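Local coordinates for conserved hypothetical protein TM0937 (PDB 2ESH) that is of unknown function but, as a member of the PadR-like family of helix-turn-helix regulators, probably binds DNA and controls transcription, at residues Thr67-Thr72 with Pro76-Arg81; Ser16-Leu21 with Tyr53-Asp58; Ala23-Pro26 with Tyr30-Ala33. All coordinates share one frame; numbering follows the deposited sequence. Where two conformers were deposited one is given.

Contact 1 of 3, residues Thr67-Thr72 with Pro76-Arg81. With CA (calcium ion), chain B.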
loop_
_atom_site.group_PDB
_atom_site.type_symbol
_atom_site.label_atom_id
_atom_site.label_comp_id
_atom_site.label_asym_id
_atom_site.label_seq_id
_atom_site.Cartn_x
_atom_site.Cartn_y
_atom_site.Cartn_z
ATOM N N THR A 67 12.886 1.579 11.360
ATOM C CA THR A 67 12.797 0.204 11.874
ATOM C C THR A 67 13.351 0.115 13.316
ATOM O O THR A 67 14.257 0.793 13.664
ATOM C CB THR A 67 13.517 -0.557 10.805
ATOM O OG1 THR A 67 12.742 -1.640 10.284
ATOM C CG2 THR A 67 14.894 -0.768 11.032
ATOM N N GLU A 68 12.776 -0.711 14.164
ATOM C CA GLU A 68 13.376 -0.978 15.449
ATOM C C GLU A 68 12.969 -2.400 15.830
ATOM O O GLU A 68 11.849 -2.730 15.705
ATOM C CB GLU A 68 12.860 0.041 16.467
ATOM C CG GLU A 68 13.383 -0.174 17.895
ATOM C CD GLU A 68 12.902 0.913 18.832
ATOM O OE1 GLU A 68 11.799 0.741 19.414
ATOM O OE2 GLU A 68 13.578 1.978 18.920
ATOM N N TRP A 69 13.909 -3.235 16.285
ATOM C CA TRP A 69 13.583 -4.599 16.769
ATOM C C TRP A 69 12.830 -4.633 18.082
ATOM O O TRP A 69 13.247 -3.969 18.977
ATOM C CB TRP A 69 14.858 -5.393 16.905
ATOM C CG TRP A 69 15.418 -5.756 15.578
ATOM C CD1 TRP A 69 16.327 -5.001 14.812
ATOM C CD2 TRP A 69 15.123 -6.927 14.799
ATOM N NE1 TRP A 69 16.655 -5.676 13.659
ATOM C CE2 TRP A 69 15.911 -6.852 13.609
ATOM C CE3 TRP A 69 14.287 -8.037 14.978
ATOM C CZ2 TRP A 69 15.854 -7.843 12.608
ATOM C CZ3 TRP A 69 14.304 -9.072 13.977
ATOM C CH2 TRP A 69 15.073 -8.941 12.818
ATOM N N ASP A 70 11.679 -5.316 18.159
ATOM C CA ASP A 70 11.050 -5.702 19.392
ATOM C C ASP A 70 11.737 -7.026 19.850
ATOM O O ASP A 70 11.611 -8.045 19.183
ATOM C CB ASP A 70 9.591 -5.972 19.124
ATOM C CG ASP A 70 8.806 -6.399 20.394
ATOM O OD1 ASP A 70 9.329 -6.387 21.569
ATOM O OD2 ASP A 70 7.633 -6.756 20.230
ATOM N N THR A 71 12.549 -6.952 20.904
ATOM C CA THR A 71 13.359 -8.078 21.409
ATOM C C THR A 71 12.573 -8.731 22.568
ATOM O O THR A 71 13.010 -9.721 23.063
ATOM C CB THR A 71 14.756 -7.591 21.901
ATOM O OG1 THR A 71 14.528 -6.341 22.584
ATOM C CG2 THR A 71 15.760 -7.360 20.713
ATOM N N THR A 72 11.369 -8.234 22.927
ATOM C CA THR A 72 10.640 -8.797 24.107
ATOM C C THR A 72 9.959 -10.094 23.769
ATOM O O THR A 72 9.463 -10.854 24.691
ATOM C CB THR A 72 9.548 -7.829 24.723
ATOM O OG1 THR A 72 8.563 -7.519 23.717
ATOM C CG2 THR A 72 10.177 -6.502 25.154
ATOM N N PRO A 76 12.565 -12.406 17.975
ATOM C CA PRO A 76 12.438 -10.931 17.888
ATOM C C PRO A 76 11.817 -10.570 16.541
ATOM O O PRO A 76 12.068 -11.261 15.537
ATOM C CB PRO A 76 13.905 -10.434 17.935
ATOM C CG PRO A 76 14.731 -11.603 18.515
ATOM C CD PRO A 76 13.984 -12.841 18.047
ATOM N N ARG A 77 11.036 -9.490 16.518
ATOM C CA ARG A 77 10.334 -8.985 15.335
ATOM C C ARG A 77 10.759 -7.545 15.059
ATOM O O ARG A 77 10.724 -6.726 15.958
ATOM C CB ARG A 77 8.823 -8.974 15.607
ATOM C CG ARG A 77 8.207 -10.299 15.955
ATOM C CD ARG A 77 8.240 -11.148 14.711
ATOM N NE ARG A 77 7.605 -12.412 15.015
ATOM C CZ ARG A 77 7.223 -13.326 14.116
ATOM N NH1 ARG A 77 7.398 -13.141 12.805
ATOM N NH2 ARG A 77 6.659 -14.431 14.561
ATOM N N LYS A 78 11.140 -7.254 13.822
ATOM C CA LYS A 78 11.562 -5.945 13.360
ATOM C C LYS A 78 10.341 -5.086 13.078
ATOM O O LYS A 78 9.558 -5.405 12.176
ATOM C CB LYS A 78 12.378 -6.132 12.107
ATOM C CG LYS A 78 13.141 -4.880 11.727
ATOM C CD LYS A 78 14.178 -5.126 10.695
ATOM C CE LYS A 78 15.173 -4.008 10.638
ATOM N NZ LYS A 78 16.311 -4.290 9.650
ATOM N N ILE A 79 10.108 -4.040 13.901
ATOM C CA ILE A 79 8.926 -3.111 13.778
ATOM C C ILE A 79 9.159 -1.933 12.811
ATOM O O ILE A 79 10.104 -1.136 12.936
ATOM C CB ILE A 79 8.519 -2.601 15.117
ATOM C CG1 ILE A 79 8.280 -3.787 16.112
ATOM C CG2 ILE A 79 7.206 -1.779 15.003
ATOM C CD1 ILE A 79 7.248 -4.855 15.650
ATOM N N TYR A 80 8.315 -1.830 11.804
ATOM C CA TYR A 80 8.349 -0.729 10.804
ATOM C C TYR A 80 7.457 0.388 11.250
ATOM O O TYR A 80 6.385 0.147 11.783
ATOM C CB TYR A 80 7.897 -1.207 9.419
ATOM C CG TYR A 80 8.832 -2.180 8.869
ATOM C CD1 TYR A 80 9.845 -1.765 7.958
ATOM C CD2 TYR A 80 8.791 -3.533 9.287
ATOM C CE1 TYR A 80 10.806 -2.657 7.481
ATOM C CE2 TYR A 80 9.767 -4.448 8.825
ATOM C CZ TYR A 80 10.764 -3.987 7.898
ATOM O OH TYR A 80 11.724 -4.849 7.394
ATOM N N ARG A 81 7.896 1.625 11.005
ATOM C CA ARG A 81 7.182 2.833 11.472
ATOM C C ARG A 81 7.311 3.915 10.387
ATOM O O ARG A 81 8.391 4.080 9.769
ATOM C CB ARG A 81 7.789 3.264 12.842
ATOM C CG ARG A 81 7.436 4.629 13.402
ATOM C CD ARG A 81 7.903 4.771 14.905
ATOM N NE ARG A 81 7.694 3.530 15.698
ATOM C CZ ARG A 81 6.743 3.339 16.632
ATOM N NH1 ARG A 81 5.840 4.316 16.918
ATOM N NH2 ARG A 81 6.680 2.156 17.281
HETATM CA CA CA B . 16.507 2.072 13.586
HETATM O O HOH W 1 16.451 -0.302 12.926
#
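Glu-68 and Ile-79 face each other as a hydrogen-bonded antiparallel pair, Glu-68 N giving to Ile-79 O at 3.0 Å and Ile-79 N returning to Glu-68 O at 2.8 Å. Asp-70 and Arg-77 form the next such pair, Asp-70 N lying 2.8 Å from Arg-77 O. Between and beside them Trp-69 meets Lys-78, and Thr-67 meets Tyr-80, as non-hydrogen-bonded pairs. The strand axes run at 145°, well short of strictly antiparallel, so the ribbon is twisted. On the face carrying Trp-69 and Lys-78, the lysine lays its aliphatic chain across the indole: Lys-78 CB stands 3.7 Å from the centroid of the Trp-69 six-membered ring, almost on the ring normal, a CH-pi contact. With CG anti to the backbone N (chi1 -166°) and an extended chain beyond, Lys-78 carries its methylenes past the indole to Thr-67. A long side chain with a charged end suits this partly exposed place, since its carbons can cover a ring. These strands form a beta hairpin that is probably the wing of a winged helix-turn-helix domain, as in PadR-like regulators. Thr-67 OG1 sits over one face of the Tyr-80 ring, offset toward the rim, and Thr-67 O binds the calcium ion at 2.6 Å, with a water also on the metal. At the turn, Asp-70 OD1 accepts from Thr-72 N at 3.1 Å, closing an Asx turn that suits a short carboxylate. Pro-76 CB, part of an apolar ring, rests 3.8 Å from Trp-69 CE3, while Ile-79 on the other face packs against Asp-70 CB and reaches Pro-26 and His-28.

Contact 2 of 3, residues Ser16-Leu21 with Tyr53-Asp58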
loop_
_atom_site.group_PDB
_atom_site.type_symbol
_atom_site.label_atom_id
_atom_site.label_comp_id
_atom_site.label_asym_id
_atom_site.label_seq_id
_atom_site.Cartn_x
_atom_site.Cartn_y
_atom_site.Cartn_z
ATOM N N SER A 16 1.593 1.392 -1.735
ATOM C CA SER A 16 0.734 2.421 -1.216
ATOM C C SER A 16 -0.003 1.874 -0.061
ATOM O O SER A 16 -0.105 2.526 0.961
ATOM C CB SER A 16 -0.248 2.947 -2.285
ATOM O OG SER A 16 0.592 3.605 -3.261
ATOM N N THR A 17 -0.519 0.655 -0.229
ATOM C CA THR A 17 -1.354 0.041 0.789
ATOM C C THR A 17 -0.541 -0.325 2.014
ATOM O O THR A 17 -0.992 -0.117 3.134
ATOM C CB THR A 17 -2.014 -1.244 0.263
ATOM O OG1 THR A 17 -2.837 -0.914 -0.862
ATOM C CG2 THR A 17 -2.841 -1.874 1.341
ATOM N N ILE A 18 0.643 -0.899 1.768
ATOM C CA ILE A 18 1.571 -1.224 2.808
ATOM C C ILE A 18 2.024 -0.031 3.627
ATOM O O ILE A 18 2.035 -0.134 4.893
ATOM C CB ILE A 18 2.786 -1.993 2.355
ATOM C CG1 ILE A 18 2.423 -3.432 1.884
ATOM C CG2 ILE A 18 3.671 -2.227 3.538
ATOM C CD1 ILE A 18 3.718 -4.174 1.206
ATOM N N LEU A 19 2.334 1.082 2.966
ATOM C CA LEU A 19 2.721 2.316 3.680
ATOM C C LEU A 19 1.636 2.725 4.639
ATOM O O LEU A 19 1.876 3.009 5.800
ATOM C CB LEU A 19 3.021 3.493 2.709
ATOM C CG LEU A 19 3.747 4.779 3.203
ATOM C CD1 LEU A 19 4.993 4.409 3.930
ATOM C CD2 LEU A 19 4.168 5.648 2.027
ATOM N N LEU A 20 0.427 2.754 4.127
ATOM C CA LEU A 20 -0.713 3.119 4.908
ATOM C C LEU A 20 -0.903 2.224 6.063
ATOM O O LEU A 20 -1.175 2.725 7.171
ATOM C CB LEU A 20 -1.980 3.015 4.080
ATOM C CG LEU A 20 -3.239 3.799 4.335
ATOM C CD1 LEU A 20 -4.431 2.945 4.015
ATOM C CD2 LEU A 20 -3.447 4.409 5.647
ATOM N N LEU A 21 -0.847 0.905 5.815
ATOM C CA LEU A 21 -1.144 -0.029 6.884
ATOM C C LEU A 21 -0.082 0.183 7.969
ATOM O O LEU A 21 -0.383 0.247 9.173
ATOM C CB LEU A 21 -1.133 -1.481 6.341
ATOM C CG LEU A 21 -2.393 -2.040 5.628
ATOM C CD1 LEU A 21 -2.098 -3.470 5.088
ATOM C CD2 LEU A 21 -3.609 -2.008 6.515
ATOM N N TYR A 53 7.635 -8.359 2.978
ATOM C CA TYR A 53 9.061 -8.123 3.333
ATOM C C TYR A 53 9.900 -7.276 2.374
ATOM O O TYR A 53 10.648 -6.405 2.801
ATOM C CB TYR A 53 9.831 -9.402 3.695
ATOM C CG TYR A 53 9.383 -10.025 5.024
ATOM C CD1 TYR A 53 8.351 -10.984 5.051
ATOM C CD2 TYR A 53 9.985 -9.655 6.261
ATOM C CE1 TYR A 53 7.905 -11.554 6.231
ATOM C CE2 TYR A 53 9.566 -10.252 7.478
ATOM C CZ TYR A 53 8.517 -11.208 7.448
ATOM O OH TYR A 53 8.060 -11.839 8.616
ATOM N N ARG A 54 9.779 -7.502 1.075
ATOM C CA ARG A 54 10.707 -6.831 0.185
ATOM C C ARG A 54 10.253 -5.357 -0.151
ATOM O O ARG A 54 11.111 -4.447 -0.411
ATOM C CB ARG A 54 11.015 -7.688 -1.044
ATOM C CG ARG A 54 12.290 -7.256 -1.742
ATOM C CD ARG A 54 12.824 -8.315 -2.687
ATOM N NE ARG A 54 13.249 -9.578 -2.045
ATOM C CZ ARG A 54 14.514 -9.959 -1.805
ATOM N NH1 ARG A 54 15.601 -9.200 -2.102
ATOM N NH2 ARG A 54 14.671 -11.144 -1.257
ATOM N N VAL A 55 8.949 -5.101 -0.102
ATOM C CA VAL A 55 8.520 -3.726 -0.304
ATOM C C VAL A 55 8.665 -2.915 1.003
ATOM O O VAL A 55 8.936 -1.708 0.950
ATOM C CB VAL A 55 7.099 -3.505 -1.002
ATOM C CG1 VAL A 55 6.660 -4.685 -1.922
ATOM C CG2 VAL A 55 6.051 -3.201 0.019
ATOM N N LEU A 56 8.485 -3.578 2.161
ATOM C CA LEU A 56 9.018 -3.033 3.400
ATOM C C LEU A 56 10.524 -2.677 3.329
ATOM O O LEU A 56 10.871 -1.532 3.576
ATOM C CB LEU A 56 8.668 -3.844 4.619
ATOM C CG LEU A 56 7.208 -4.025 4.881
ATOM C CD1 LEU A 56 7.185 -5.273 5.827
ATOM C CD2 LEU A 56 6.469 -2.888 5.569
ATOM N N ALA A 57 11.413 -3.601 2.999
ATOM C CA ALA A 57 12.822 -3.205 2.888
ATOM C C ALA A 57 13.063 -2.001 1.926
ATOM O O ALA A 57 13.973 -1.091 2.132
ATOM C CB ALA A 57 13.712 -4.437 2.470
ATOM N N ASP A 58 12.307 -2.035 0.821
ATOM C CA ASP A 58 12.295 -0.967 -0.209
ATOM C C ASP A 58 11.806 0.407 0.339
ATOM O O ASP A 58 12.361 1.429 0.029
ATOM C CB ASP A 58 11.391 -1.439 -1.382
ATOM C CG ASP A 58 12.109 -2.477 -2.332
ATOM O OD1 ASP A 58 13.309 -2.738 -2.148
ATOM O OD2 ASP A 58 11.450 -3.082 -3.230
#
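Ile-18 meets Leu-56 and Val-55 chiefly through methyl groups, so the contact between the two helices is apolar. Ile-18 CG2 lies 3.5 Å from Leu-56 CD2, and the two side chains cross at about a right angle, one branch of each doing the touching. The other branch of Ile-18, ending in CD1, is directed at Val-55, where the modelled approach is too short to be trusted in detail. With CG1 anti to the carbonyl carbon (chi1 -68°) and CG2 anti to the backbone N, the beta-branched isoleucine splits its two arms between successive residues of helix 52-61. An alanine here would remove both arms and would probably leave a gap facing Leu-56 CD2 and Val-55. Among the polar groups, Leu-21 N bonds to Thr-17 O at 2.9 Å, and the hydroxyls of Ser-16 and Thr-17 bond to carbonyls of their own helix, those of Trp-12 and Trp-13, which lets these polar residues be buried in helix 8-24. Leu-56 also packs on Leu-32 of helix 29-37 and Tyr-80 of strand 77-82, and Leu-19 touches Tyr-89 and Leu-90 of helix 84-116, so the buried contact lies among these elements of what is probably a winged-helix domain.

Contact 3 of 3, residues Ala23-Pro26 with Tyr30-Ala33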
loop_
_atom_site.group_PDB
_atom_site.type_symbol
_atom_site.label_atom_id
_atom_site.label_comp_id
_atom_site.label_asym_id
_atom_site.label_seq_id
_atom_site.Cartn_x
_atom_site.Cartn_y
_atom_site.Cartn_z
ATOM N N ALA A 23 1.486 3.188 8.559
ATOM C CA ALA A 23 1.121 4.447 9.200
ATOM C C ALA A 23 0.060 4.230 10.261
ATOM O O ALA A 23 0.065 4.869 11.312
ATOM C CB ALA A 23 0.604 5.518 8.161
ATOM N N GLU A 24 -0.902 3.380 9.950
ATOM C CA GLU A 24 -2.006 3.131 10.854
ATOM C C GLU A 24 -1.553 2.393 12.138
ATOM O O GLU A 24 -2.010 2.702 13.239
ATOM C CB GLU A 24 -3.045 2.307 10.068
ATOM C CG GLU A 24 -3.890 3.172 9.102
ATOM C CD GLU A 24 -5.033 2.404 8.426
ATOM O OE1 GLU A 24 -4.874 1.199 8.175
ATOM O OE2 GLU A 24 -6.070 3.012 8.069
ATOM N N LYS A 25 -0.637 1.414 12.003
ATOM C CA LYS A 25 -0.114 0.730 13.177
ATOM C C LYS A 25 1.259 0.152 12.870
ATOM O O LYS A 25 1.347 -0.798 12.101
ATOM C CB LYS A 25 -1.031 -0.401 13.599
ATOM C CG LYS A 25 -0.597 -1.158 14.879
ATOM C CD LYS A 25 -1.575 -2.283 15.295
ATOM C CE LYS A 25 -1.308 -3.585 14.432
ATOM N NZ LYS A 25 -2.373 -4.721 14.516
ATOM N N PRO A 26 2.327 0.691 13.514
ATOM C CA PRO A 26 3.692 0.149 13.272
ATOM C C PRO A 26 3.679 -1.376 13.561
ATOM O O PRO A 26 2.931 -1.804 14.444
ATOM C CB PRO A 26 4.512 0.882 14.313
ATOM C CG PRO A 26 3.637 2.222 14.584
ATOM C CD PRO A 26 2.293 1.744 14.561
ATOM N N TYR A 30 5.126 -10.253 9.314
ATOM C CA TYR A 30 4.097 -11.297 9.468
ATOM C C TYR A 30 2.687 -10.779 9.740
ATOM O O TYR A 30 1.718 -11.213 9.084
ATOM C CB TYR A 30 4.507 -12.377 10.502
ATOM C CG TYR A 30 3.446 -13.452 10.740
ATOM C CD1 TYR A 30 3.281 -14.554 9.834
ATOM C CD2 TYR A 30 2.614 -13.368 11.851
ATOM C CE1 TYR A 30 2.287 -15.582 10.069
ATOM C CE2 TYR A 30 1.612 -14.360 12.111
ATOM C CZ TYR A 30 1.445 -15.453 11.234
ATOM O OH TYR A 30 0.463 -16.391 11.556
ATOM N N GLU A 31 2.553 -9.873 10.702
ATOM C CA GLU A 31 1.254 -9.316 11.041
ATOM C C GLU A 31 0.736 -8.462 9.839
ATOM O O GLU A 31 -0.454 -8.449 9.552
ATOM C CB GLU A 31 1.351 -8.496 12.303
ATOM C CG GLU A 31 0.042 -8.104 12.893
ATOM C CD GLU A 31 -0.604 -6.810 12.246
ATOM O OE1 GLU A 31 0.131 -6.029 11.628
ATOM O OE2 GLU A 31 -1.825 -6.564 12.406
ATOM N N LEU A 32 1.648 -7.766 9.132
ATOM C CA LEU A 32 1.225 -6.906 8.034
ATOM C C LEU A 32 0.504 -7.708 6.989
ATOM O O LEU A 32 -0.474 -7.226 6.417
ATOM C CB LEU A 32 2.391 -6.102 7.438
ATOM C CG LEU A 32 2.576 -4.899 8.377
ATOM C CD1 LEU A 32 3.955 -4.263 8.388
ATOM C CD2 LEU A 32 1.442 -3.865 8.264
ATOM N N ALA A 33 0.965 -8.934 6.773
ATOM C CA ALA A 33 0.423 -9.857 5.800
ATOM C C ALA A 33 -1.020 -10.139 6.080
ATOM O O ALA A 33 -1.812 -10.250 5.163
ATOM C CB ALA A 33 1.206 -11.145 5.839
#
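Lys-25 and Glu-31 cross at about a right angle, the ammonium nitrogen coming to one oxygen of the carboxylate. The salt bridge runs from Lys-25 NZ to Glu-31 OE2 at 2.9 Å, though the position of OE2 is somewhat doubtful. The other oxygen, Glu-31 OE1, is 4.0 Å from Lys-25 NZ and serves different partners: it makes a salt bridge with Arg-35 and a hydrogen bond with Ser-27 OG. The carboxylate is thus shared between two positive groups, which would probably favour its ionised form and hold its rotation. Each chain owes its direction to a bend. Lys-25 leaves the backbone with CG anti to N and runs straight until it folds at chi3 (81°), while Glu-31 turns at chi2 (-83°). A lysine suits this exposed position just beyond helix 8-24 because it is long enough to span the intervening turn, and a glutamate in the first turn of helix 29-37 offers two acceptors at once. Next in sequence, the buried Leu-32 packs on Leu-21 and Leu-56, while the charged pair stays at the surface. The short turn bridged by this pair leads from helix 8-24 into helix 29-37, which with helix 52-61 is probably the helix-turn-helix pair of a PadR-like winged-helix domain.

Overall arrangement
Contacts 2 and 3 share helix 8-24 and lie close, their centres about 9 Å apart. Leu-32 ties them together, its CD1 lying 4.0 Å from Leu-56 CD2. Contact 1 follows later in the chain and sits farther out, about 15 Å from contact 2 and about 12 Å from contact 3, centre to centre. The hairpin nevertheless packs on both: Tyr-80 CE1 is 3.8 Å from Leu-56 CB, and Ile-79 CG2 is 3.8 Å from Pro-26 C. Contact 2 is buried, whereas contacts 1 and 3 lie at the surface. The calcium ion, bound in contact 1, lies about 13 Å from the side chain of Leu-56 in contact 2.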